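Local coordinates for UBX domain-containing protein 7 (Homo sapiens, PDB 5X3P), which links a subset of NEDD8-associated cullin RING ligases to the segregase VCP/p97, binding p97 through the UBX domain described here and ubiquitin and NEDD8 through other domains, at residues K39-N43 / E44-L48; G70-P73 / Q74-V77. The protein carries 1 engineered substitution. One frame throughout, in Å; residues are numbered along the deposited sequence.

Interaction 1: K39-N43 / E44-L48; sequences KGYPN and ERFEL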
loop_
_atom_site.group_PDB
_atom_site.type_symbol
_atom_site.label_atom_id
_atom_site.label_comp_id
_atom_site.label_asym_id
_atom_site.label_seq_id
_atom_site.Cartn_x
_atom_site.Cartn_y
_atom_site.Cartn_z
ATOM N N LYS A 39 -11.489 3.674 1.352
ATOM C CA LYS A 39 -11.467 4.184 2.726
ATOM C C LYS A 39 -11.451 5.706 2.743
ATOM O O LYS A 39 -11.255 6.324 3.798
ATOM C CB LYS A 39 -10.258 3.651 3.510
ATOM C CG LYS A 39 -10.287 2.145 3.781
ATOM C CD LYS A 39 -11.481 1.744 4.639
ATOM C CE LYS A 39 -11.492 0.240 4.871
ATOM N NZ LYS A 39 -12.813 -0.232 5.371
ATOM N N GLY A 40 -11.642 6.303 1.570
ATOM C CA GLY A 40 -11.766 7.744 1.462
ATOM C C GLY A 40 -10.493 8.465 1.059
ATOM O O GLY A 40 -10.403 9.678 1.207
ATOM N N TYR A 41 -9.510 7.734 0.538
ATOM C CA TYR A 41 -8.261 8.358 0.116
ATOM C C TYR A 41 -7.955 8.091 -1.362
ATOM O O TYR A 41 -7.202 7.173 -1.703
ATOM C CB TYR A 41 -7.116 7.902 1.029
ATOM C CG TYR A 41 -7.353 8.271 2.471
ATOM C CD1 TYR A 41 -6.926 9.487 2.964
ATOM C CD2 TYR A 41 -8.019 7.410 3.333
ATOM C CE1 TYR A 41 -7.145 9.847 4.278
ATOM C CE2 TYR A 41 -8.253 7.755 4.652
ATOM C CZ TYR A 41 -7.805 8.979 5.119
ATOM O OH TYR A 41 -8.014 9.349 6.422
ATOM N N PRO A 42 -8.547 8.903 -2.246
ATOM C CA PRO A 42 -8.426 8.665 -3.685
ATOM C C PRO A 42 -6.998 8.860 -4.175
ATOM O O PRO A 42 -6.316 9.793 -3.723
ATOM C CB PRO A 42 -9.357 9.723 -4.307
ATOM C CG PRO A 42 -9.577 10.735 -3.248
ATOM C CD PRO A 42 -9.448 10.024 -1.931
ATOM N N ASN A 43 -6.574 8.006 -5.106
ATOM C CA ASN A 43 -5.212 8.027 -5.631
ATOM C C ASN A 43 -4.784 9.369 -6.232
ATOM O O ASN A 43 -3.606 9.736 -6.182
ATOM C CB ASN A 43 -5.039 6.915 -6.666
ATOM C CG ASN A 43 -3.630 6.860 -7.223
ATOM O OD1 ASN A 43 -2.689 6.490 -6.511
ATOM N ND2 ASN A 43 -3.473 7.221 -8.502
ATOM N N GLU A 44 -5.739 10.097 -6.804
ATOM C CA GLU A 44 -5.453 11.414 -7.383
ATOM C C GLU A 44 -4.940 12.424 -6.357
ATOM O O GLU A 44 -4.290 13.401 -6.722
ATOM C CB GLU A 44 -6.677 11.990 -8.127
ATOM C CG GLU A 44 -7.992 11.236 -7.915
ATOM C CD GLU A 44 -8.000 9.853 -8.565
ATOM O OE1 GLU A 44 -7.511 9.732 -9.708
ATOM O OE2 GLU A 44 -8.472 8.890 -7.919
ATOM N N ARG A 45 -5.229 12.186 -5.081
ATOM C CA ARG A 45 -4.861 13.121 -4.009
ATOM C C ARG A 45 -3.869 12.513 -2.997
ATOM O O ARG A 45 -3.133 13.256 -2.324
ATOM C CB ARG A 45 -6.121 13.610 -3.260
ATOM C CG ARG A 45 -5.864 14.716 -2.237
ATOM C CD ARG A 45 -7.117 15.057 -1.411
ATOM N NE ARG A 45 -6.873 16.130 -0.447
ATOM C CZ ARG A 45 -7.636 17.214 -0.324
ATOM N NH1 ARG A 45 -8.698 17.369 -1.108
ATOM N NH2 ARG A 45 -7.342 18.141 0.581
ATOM N N PHE A 46 -3.859 11.182 -2.889
ATOM C CA PHE A 46 -3.008 10.480 -1.910
ATOM C C PHE A 46 -2.106 9.439 -2.563
ATOM O O PHE A 46 -2.438 8.892 -3.619
ATOM C CB PHE A 46 -3.859 9.807 -0.829
ATOM C CG PHE A 46 -4.679 10.775 -0.025
ATOM C CD1 PHE A 46 -5.953 11.143 -0.448
ATOM C CD2 PHE A 46 -4.167 11.341 1.133
ATOM C CE1 PHE A 46 -6.711 12.063 0.284
ATOM C CE2 PHE A 46 -4.906 12.270 1.869
ATOM C CZ PHE A 46 -6.183 12.631 1.452
ATOM N N GLU A 47 -0.959 9.170 -1.941
ATOM C CA GLU A 47 -0.028 8.160 -2.451
ATOM C C GLU A 47 0.371 7.274 -1.278
ATOM O O GLU A 47 0.112 7.624 -0.109
ATOM C CB GLU A 47 1.207 8.812 -3.057
ATOM C CG GLU A 47 1.999 9.720 -2.093
ATOM C CD GLU A 47 3.199 10.342 -2.771
ATOM O OE1 GLU A 47 3.905 9.609 -3.491
ATOM O OE2 GLU A 47 3.429 11.557 -2.610
ATOM N N LEU A 48 0.972 6.129 -1.563
ATOM C CA LEU A 48 1.324 5.202 -0.499
ATOM C C LEU A 48 2.847 5.163 -0.398
ATOM O O LEU A 48 3.540 5.186 -1.416
ATOM C CB LEU A 48 0.750 3.807 -0.789
ATOM C CG LEU A 48 -0.735 3.846 -1.166
ATOM C CD1 LEU A 48 -1.210 2.498 -1.689
ATOM C CD2 LEU A 48 -1.562 4.273 0.030
HETATM O O HOH W 1 -2.829 5.802 -3.595
#
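The carbonyl of Pro42 takes two backbone N-H groups from the residues that follow it, which winds the chain into the helix-to-strand connection of this ubiquitin-like UBX domain, between helix 29-38 and strand 46-50. Arg45 N reaches Pro42 O at 3.0 Å from above the carbonyl plane, the i to i+3 bond of a beta turn with helical backbone angles at Asn43 and Glu44. Phe46 N donates to the same Pro42 O at 2.9 Å in the carbonyl plane, an i to i+4 bond. Just upstream, Gly40, with its positive phi, is the C-prime residue of the Schellman motif that ends helix 29-38.

Two rings close the side of this turn. Tyr41 and Phe46 make an edge-to-face (T-shaped) pair, ring centroids 4.9 Å apart and planes at 84°. Tyr41 is the edge: its CD1 stands above the centre of the Phe46 ring, 3.6 Å from Phe46 CZ, and Tyr41 CB adds a CH-pi contact over that face. Phe46 is turned there by its chi1 of -62°, with CG opposite its own carbonyl carbon. Pro42 O lies at the edge of the Phe46 ring, in its plane, and Pro42 CD packs alongside, 4.0 Å from Phe46 CD1. Tyr41 also meets the Tyr13 ring and touches Val79. Asn43 OD1 is held by Tyr62 OH; a water 3.0 Å from Asn43 OD1 and 3.1 Å from Phe46 O can bridge the two.

Polar bonds thus set the path of the turn, while ring packing helps hold the rotation of Phe46 as the strand begins.

Interaction 2: G70-P73 / Q74-V77; sequences GLCP and QETV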
loop_
_atom_site.group_PDB
_atom_site.type_symbol
_atom_site.label_atom_id
_atom_site.label_comp_id
_atom_site.label_asym_id
_atom_site.label_seq_id
_atom_site.Cartn_x
_atom_site.Cartn_y
_atom_site.Cartn_z
ATOM N N GLY A 70 8.455 -6.077 -4.850
ATOM C CA GLY A 70 9.501 -6.335 -3.873
ATOM C C GLY A 70 9.106 -6.088 -2.428
ATOM O O GLY A 70 9.974 -5.877 -1.574
ATOM N N LEU A 71 7.805 -6.121 -2.137
ATOM C CA LEU A 71 7.339 -5.915 -0.758
ATOM C C LEU A 71 7.821 -7.053 0.132
ATOM O O LEU A 71 8.028 -8.181 -0.344
ATOM C CB LEU A 71 5.814 -5.833 -0.692
ATOM C CG LEU A 71 5.167 -4.629 -1.375
ATOM C CD1 LEU A 71 3.816 -4.361 -0.727
ATOM C CD2 LEU A 71 6.065 -3.392 -1.315
ATOM N N CYS A 72 8.014 -6.748 1.417
ATOM C CA CYS A 72 8.422 -7.749 2.407
ATOM C C CYS A 72 7.194 -8.484 2.937
ATOM O O CYS A 72 6.060 -8.088 2.624
ATOM C CB CYS A 72 9.173 -7.065 3.545
ATOM S SG CYS A 72 10.675 -6.218 2.979
ATOM N N PRO A 73 7.398 -9.567 3.718
ATOM C CA PRO A 73 6.226 -10.289 4.240
ATOM C C PRO A 73 5.332 -9.407 5.104
ATOM O O PRO A 73 4.122 -9.622 5.175
ATOM C CB PRO A 73 6.855 -11.377 5.110
ATOM C CG PRO A 73 8.140 -11.701 4.382
ATOM C CD PRO A 73 8.651 -10.323 3.959
ATOM N N GLN A 74 5.924 -8.415 5.758
ATOM C CA GLN A 74 5.153 -7.474 6.549
ATOM C C GLN A 74 5.599 -6.068 6.194
ATOM O O GLN A 74 6.804 -5.820 6.069
ATOM C CB GLN A 74 5.398 -7.755 8.031
ATOM C CG GLN A 74 5.079 -9.205 8.429
ATOM C CD GLN A 74 5.214 -9.416 9.916
ATOM O OE1 GLN A 74 6.064 -8.791 10.570
ATOM N NE2 GLN A 74 4.349 -10.259 10.475
ATOM N N GLU A 75 4.633 -5.161 6.027
ATOM C CA GLU A 75 4.927 -3.779 5.657
ATOM C C GLU A 75 4.054 -2.822 6.415
ATOM O O GLU A 75 2.900 -3.135 6.731
ATOM C CB GLU A 75 4.667 -3.559 4.163
ATOM C CG GLU A 75 5.548 -4.374 3.257
ATOM C CD GLU A 75 6.918 -3.738 3.086
ATOM O OE1 GLU A 75 7.121 -2.606 3.581
ATOM O OE2 GLU A 75 7.805 -4.337 2.426
ATOM N N THR A 76 4.599 -1.640 6.685
ATOM C CA THR A 76 3.808 -0.540 7.201
ATOM C C THR A 76 3.669 0.482 6.068
ATOM O O THR A 76 4.679 0.940 5.504
ATOM C CB THR A 76 4.492 0.112 8.409
ATOM O OG1 THR A 76 4.523 -0.812 9.505
ATOM C CG2 THR A 76 3.738 1.363 8.837
ATOM N N VAL A 77 2.428 0.815 5.708
ATOM C CA VAL A 77 2.184 1.691 4.568
ATOM C C VAL A 77 1.563 2.989 5.069
ATOM O O VAL A 77 0.473 2.973 5.661
ATOM C CB VAL A 77 1.231 1.048 3.541
ATOM C CG1 VAL A 77 1.049 1.980 2.332
ATOM C CG2 VAL A 77 1.764 -0.306 3.065
#
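The turn that leads from helix 66-69 into strand 74-81, the last strand of this ubiquitin-like UBX domain, is tied back on itself by one side chain of the strand: Glu75 reaches back to the backbone of Cys72. Gly70, the first residue after helix 66-69, has positive phi and closes the helix in a Schellman motif, and Leu71, Cys72 and Pro73 carry the chain up to the sheet.

Cys72 N donates to Glu75 OE2 across 2.6 Å, a short bond that is nearly straight, with 170° at the hydrogen. The carboxylate oxygen receives it on its anti lone pair, the one facing away from OE1. Glu75 gets there by folding: the chain bends at chi2 (-81°), which brings the carboxylate back toward the loop. The same OE2 also packs against the Cys72 side chain, 3.3 Å from Cys72 CB and 3.5 Å from Cys72 SG, and lies 4.0 Å from Leu71 CB. Farther up the side chain, Glu75 CG comes within 3.8 Å of Cys72 O. Leu71 itself is buried against Leu57.

OE2 has a second partner, since Arg55 NH2 forms a salt bridge with it. Cys72 touches Pro53 of the Phe-Pro-Arg motif that Arg55 directly follows, so the bridge lies beside the loop that, as in other UBX domains, probably enters p97. Gln74, by contrast, is directed to the neighbouring strand, where its NE2 bonds to Gln8 OE1.

OE2 of this buried residue is therefore gripped by both a backbone N-H and a guanidinium group. These partners would be expected to favour the charged form of Glu75, and they join the loop after helix 66-69, strand 74-81 and strand 55-56 at one oxygen atom.

How the interactions relate
Both interactions lie where a helix gives way to a strand, and segments 39-43 and 70-73 each contain a glycine that closes the preceding helix in a Schellman motif, but they differ in chemistry. Interaction 1 is a surface contact built on a shared backbone carbonyl and an aromatic pair; interaction 2 is partly buried and turns on a carboxylate shared between backbone and arginine. Their centres are about 19 Å apart, on opposite sides of the chain's centre. Yet strands 46-50 and 74-81, which they lead into, are antiparallel neighbours in one mixed sheet, and the two contacts touch where Leu48 CB packs 3.6 Å from Val77 CG1, among buried apolar side chains.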